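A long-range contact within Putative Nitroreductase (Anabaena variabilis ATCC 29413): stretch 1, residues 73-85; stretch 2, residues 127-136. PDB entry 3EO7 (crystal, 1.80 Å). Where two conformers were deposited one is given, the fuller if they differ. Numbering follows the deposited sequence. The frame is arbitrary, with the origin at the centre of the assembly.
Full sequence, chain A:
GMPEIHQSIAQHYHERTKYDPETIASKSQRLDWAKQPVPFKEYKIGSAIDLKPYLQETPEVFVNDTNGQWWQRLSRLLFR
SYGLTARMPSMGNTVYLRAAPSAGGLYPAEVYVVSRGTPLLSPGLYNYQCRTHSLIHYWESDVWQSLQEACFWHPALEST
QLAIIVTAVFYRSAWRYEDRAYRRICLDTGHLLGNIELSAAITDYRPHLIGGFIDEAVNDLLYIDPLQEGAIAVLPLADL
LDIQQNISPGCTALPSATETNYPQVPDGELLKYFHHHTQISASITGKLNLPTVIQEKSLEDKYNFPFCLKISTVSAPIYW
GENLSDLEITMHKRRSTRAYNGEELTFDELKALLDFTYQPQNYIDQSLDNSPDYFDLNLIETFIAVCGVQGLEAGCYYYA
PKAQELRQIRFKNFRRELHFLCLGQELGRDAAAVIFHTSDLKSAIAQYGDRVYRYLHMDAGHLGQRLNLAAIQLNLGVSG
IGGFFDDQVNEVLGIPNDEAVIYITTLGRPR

Stretch 1 (73-85) RLSRLLFRSYGLT
Stretch 2, residues 127-136: NYQCRTHSLI

A helix and the strand following it pack against a β-hairpin through a mostly apolar interface, pinned by one direct hydrogen bond and one bridging water and burying 532 Å² in total. The helix that enters stretch 1 at Arg-73 crosses strand 127-129 at -69°, their axes 10.4 Å apart at closest approach; Leu-78 CA lies 7.9 Å from Tyr-128 CA, and the chains converge to 5.4 Å between Gly-83 CA and Cys-130 CA. Strands 127-129 and 134-136 pair antiparallel, Asn-127 and Ile-136 exchanging backbone hydrogen bonds, and His-133 in the turn adopts a left-handed conformation (51/59).

Leu-78 (m, t) points toward the hairpin: its CB sits over the Tyr-128 ring, 4.3 Å from the centroid, while CD1 reaches Leu-135 CD2 at 3.9 Å. His-133 (chi1 t) donates from NE2 to Ser-75 OG (2.8 Å), and its ND1 hydrogen-bonds Tyr-128 OH (2.7 Å), fixing the imidazole at both nitrogens. The edge of Phe-79 (chi1 t) meets the imidazole face, planes at 73°. Cys-130 SG (chi1 m) lies obliquely to the Tyr-82 ring, 3.6 Å from CD2. Beyond the helix, Leu-84 (m, t) places CD2 3.8 Å from Cys-130 CB. Nearby, a water accepts from Leu-84 N (3.0 Å), donates to Cys-130 O (2.6 Å) and bonds Tyr-128 OH (3.0 Å), joining backbones that make no direct hydrogen bond.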

# COMPACT_ATOMS: atom_id res chain seq x y z
N ARG A 73 14.44 15.69 9.61
CA ARG A 73 13.86 15.17 8.38
C ARG A 73 13.66 13.66 8.46
O ARG A 73 12.60 13.17 8.11
CB ARG A 73 14.74 15.53 7.17
CG ARG A 73 14.87 17.03 6.91
CD ARG A 73 16.00 17.28 5.92
NE ARG A 73 15.63 16.78 4.60
CZ ARG A 73 16.48 16.49 3.63
NH1 ARG A 73 17.79 16.59 3.82
NH2 ARG A 73 16.01 16.05 2.48
N LEU A 74 14.66 12.91 8.95
CA LEU A 74 14.51 11.44 9.07
C LEU A 74 13.42 11.08 10.09
O LEU A 74 12.60 10.19 9.88
CB LEU A 74 15.85 10.78 9.49
CG LEU A 74 15.77 9.23 9.59
CD1 LEU A 74 15.41 8.61 8.23
CD2 LEU A 74 17.09 8.65 10.19
N SER A 75 13.42 11.80 11.21
CA SER A 75 12.45 11.56 12.29
C SER A 75 11.02 11.78 11.78
O SER A 75 10.12 10.95 11.98
CB SER A 75 12.76 12.49 13.47
OG SER A 75 11.80 12.35 14.51
N ARG A 76 10.82 12.88 11.09
CA ARG A 76 9.51 13.20 10.53
C ARG A 76 9.08 12.25 9.42
O ARG A 76 7.90 11.85 9.35
CB ARG A 76 9.50 14.66 10.05
CG ARG A 76 8.17 15.20 9.53
CD ARG A 76 8.32 16.65 9.02
NE ARG A 76 8.98 17.50 10.02
CZ ARG A 76 8.36 18.17 10.99
NH1 ARG A 76 7.03 18.12 11.12
NH2 ARG A 76 9.09 18.90 11.85
N LEU A 77 10.02 11.88 8.54
CA LEU A 77 9.73 10.96 7.46
C LEU A 77 9.22 9.64 8.04
O LEU A 77 8.17 9.13 7.64
CB LEU A 77 10.98 10.73 6.58
CG LEU A 77 10.78 9.91 5.30
CD1 LEU A 77 11.89 10.26 4.27
CD2 LEU A 77 10.74 8.42 5.61
N LEU A 78 9.89 9.14 9.07
CA LEU A 78 9.51 7.85 9.65
C LEU A 78 8.21 7.96 10.42
O LEU A 78 7.32 7.10 10.31
CB LEU A 78 10.63 7.29 10.50
CG LEU A 78 11.88 6.77 9.76
CD1 LEU A 78 13.05 6.55 10.74
CD2 LEU A 78 11.50 5.48 9.02
N PHE A 79 8.06 9.04 11.18
CA PHE A 79 6.86 9.20 12.01
C PHE A 79 5.58 9.35 11.20
O PHE A 79 4.53 8.78 11.54
CB PHE A 79 7.02 10.37 12.98
CG PHE A 79 5.91 10.43 13.97
CD1 PHE A 79 5.82 9.44 14.97
CD2 PHE A 79 4.91 11.38 13.87
CE1 PHE A 79 4.78 9.43 15.86
CE2 PHE A 79 3.86 11.39 14.78
CZ PHE A 79 3.79 10.41 15.76
N ARG A 80 5.65 10.12 10.12
CA ARG A 80 4.49 10.35 9.29
C ARG A 80 4.21 9.08 8.48
O ARG A 80 3.09 8.89 8.03
CB ARG A 80 4.70 11.54 8.36
CG ARG A 80 4.84 12.92 9.05
CD ARG A 80 3.51 13.56 9.34
NE ARG A 80 3.66 14.80 10.11
CZ ARG A 80 3.34 14.97 11.40
NH1 ARG A 80 2.82 14.00 12.15
NH2 ARG A 80 3.53 16.17 11.96
N SER A 81 5.22 8.23 8.28
CA SER A 81 5.05 6.99 7.51
C SER A 81 4.42 5.85 8.32
O SER A 81 3.53 5.16 7.83
CB SER A 81 6.38 6.48 6.95
OG SER A 81 6.87 7.35 5.95
N TYR A 82 4.92 5.61 9.53
CA TYR A 82 4.52 4.42 10.29
C TYR A 82 4.51 4.62 11.79
O TYR A 82 4.55 3.66 12.56
CB TYR A 82 5.44 3.27 9.90
CG TYR A 82 4.89 1.87 10.02
CD1 TYR A 82 3.59 1.57 9.58
CD2 TYR A 82 5.66 0.84 10.54
CE1 TYR A 82 3.09 0.26 9.65
CE2 TYR A 82 5.16 -0.45 10.62
CZ TYR A 82 3.86 -0.74 10.17
OH TYR A 82 3.37 -2.04 10.24
N GLY A 83 4.37 5.87 12.20
CA GLY A 83 4.36 6.19 13.61
C GLY A 83 3.03 5.83 14.24
O GLY A 83 2.02 5.66 13.53
N LEU A 84 3.04 5.75 15.56
CA LEU A 84 1.80 5.53 16.32
C LEU A 84 1.00 6.82 16.39
O LEU A 84 1.55 7.84 16.79
CB LEU A 84 2.13 5.01 17.70
CG LEU A 84 2.91 3.72 17.79
CD1 LEU A 84 2.94 3.30 19.30
CD2 LEU A 84 2.36 2.62 16.84
N THR A 85 -0.28 6.81 15.97
CA THR A 85 -1.08 8.04 15.97
C THR A 85 -2.38 7.98 16.80
O THR A 85 -3.07 9.00 16.94
CB THR A 85 -1.36 8.50 14.53
OG1 THR A 85 -2.26 7.59 13.90
CG2 THR A 85 -0.08 8.63 13.76
N ASN A 127 16.36 -1.00 12.76
CA ASN A 127 14.96 -1.33 12.79
C ASN A 127 14.20 -0.13 13.37
O ASN A 127 14.58 0.41 14.42
CB ASN A 127 14.69 -2.57 13.64
CG ASN A 127 13.21 -2.88 13.74
OD1 ASN A 127 12.62 -2.63 14.78
ND2 ASN A 127 12.59 -3.35 12.65
N TYR A 128 13.12 0.25 12.72
CA TYR A 128 12.26 1.33 13.22
C TYR A 128 11.31 0.81 14.32
O TYR A 128 10.49 -0.06 14.10
CB TYR A 128 11.47 2.01 12.07
CG TYR A 128 10.56 3.10 12.63
CD1 TYR A 128 11.11 4.21 13.29
CD2 TYR A 128 9.18 3.00 12.55
CE1 TYR A 128 10.30 5.18 13.88
CE2 TYR A 128 8.35 3.99 13.10
CZ TYR A 128 8.91 5.06 13.77
OH TYR A 128 8.06 5.98 14.30
N GLN A 129 11.43 1.39 15.49
CA GLN A 129 10.61 1.02 16.65
C GLN A 129 9.46 2.01 16.80
O GLN A 129 9.66 3.13 17.28
CB GLN A 129 11.49 1.05 17.89
CG GLN A 129 12.53 -0.03 17.92
CD GLN A 129 11.93 -1.35 18.34
OE1 GLN A 129 11.22 -1.41 19.35
NE2 GLN A 129 12.19 -2.40 17.58
N CYS A 130 8.29 1.61 16.35
CA CYS A 130 7.07 2.41 16.43
C CYS A 130 6.75 2.82 17.86
O CYS A 130 6.32 3.94 18.11
CB CYS A 130 5.87 1.62 15.86
SG CYS A 130 5.98 1.20 14.11
N ARG A 131 7.00 1.92 18.81
CA ARG A 131 6.61 2.18 20.21
C ARG A 131 7.30 3.36 20.87
O ARG A 131 6.72 4.03 21.71
CB ARG A 131 6.84 0.94 21.07
CG ARG A 131 5.80 -0.13 20.85
CD ARG A 131 6.24 -1.39 21.57
NE ARG A 131 7.48 -1.84 20.94
CZ ARG A 131 8.22 -2.86 21.34
NH1 ARG A 131 7.83 -3.60 22.37
NH2 ARG A 131 9.33 -3.15 20.66
N THR A 132 8.54 3.60 20.50
CA THR A 132 9.34 4.63 21.11
C THR A 132 9.79 5.70 20.11
O THR A 132 10.47 6.66 20.48
CB THR A 132 10.58 3.96 21.75
OG1 THR A 132 11.27 3.19 20.76
CG2 THR A 132 10.11 3.05 22.90
N HIS A 133 9.41 5.53 18.84
CA HIS A 133 9.88 6.43 17.78
C HIS A 133 11.42 6.53 17.86
O HIS A 133 12.03 7.60 18.06
CB HIS A 133 9.23 7.82 17.78
CG HIS A 133 9.58 8.62 16.58
ND1 HIS A 133 9.44 8.13 15.29
CD2 HIS A 133 10.07 9.88 16.44
CE1 HIS A 133 9.84 9.04 14.43
NE2 HIS A 133 10.24 10.11 15.10
N SER A 134 12.04 5.36 17.72
CA SER A 134 13.48 5.22 17.75
C SER A 134 13.92 4.24 16.67
O SER A 134 13.10 3.54 16.09
CB SER A 134 13.95 4.69 19.10
OG SER A 134 13.34 3.45 19.46
N LEU A 135 15.23 4.24 16.42
CA LEU A 135 15.87 3.29 15.54
C LEU A 135 16.81 2.46 16.40
O LEU A 135 17.53 3.01 17.27
CB LEU A 135 16.71 4.00 14.47
CG LEU A 135 15.93 4.70 13.36
CD1 LEU A 135 16.96 5.54 12.56
CD2 LEU A 135 15.19 3.72 12.47
N ILE A 136 16.79 1.14 16.23
CA ILE A 136 17.75 0.29 16.91
C ILE A 136 18.77 -0.13 15.87
O ILE A 136 18.42 -0.77 14.87
CB ILE A 136 17.14 -0.93 17.57
CG1 ILE A 136 16.13 -0.49 18.64
CG2 ILE A 136 18.25 -1.82 18.17
CD1 ILE A 136 15.26 -1.59 19.16
O HOH W 1 5.94 5.92 16.45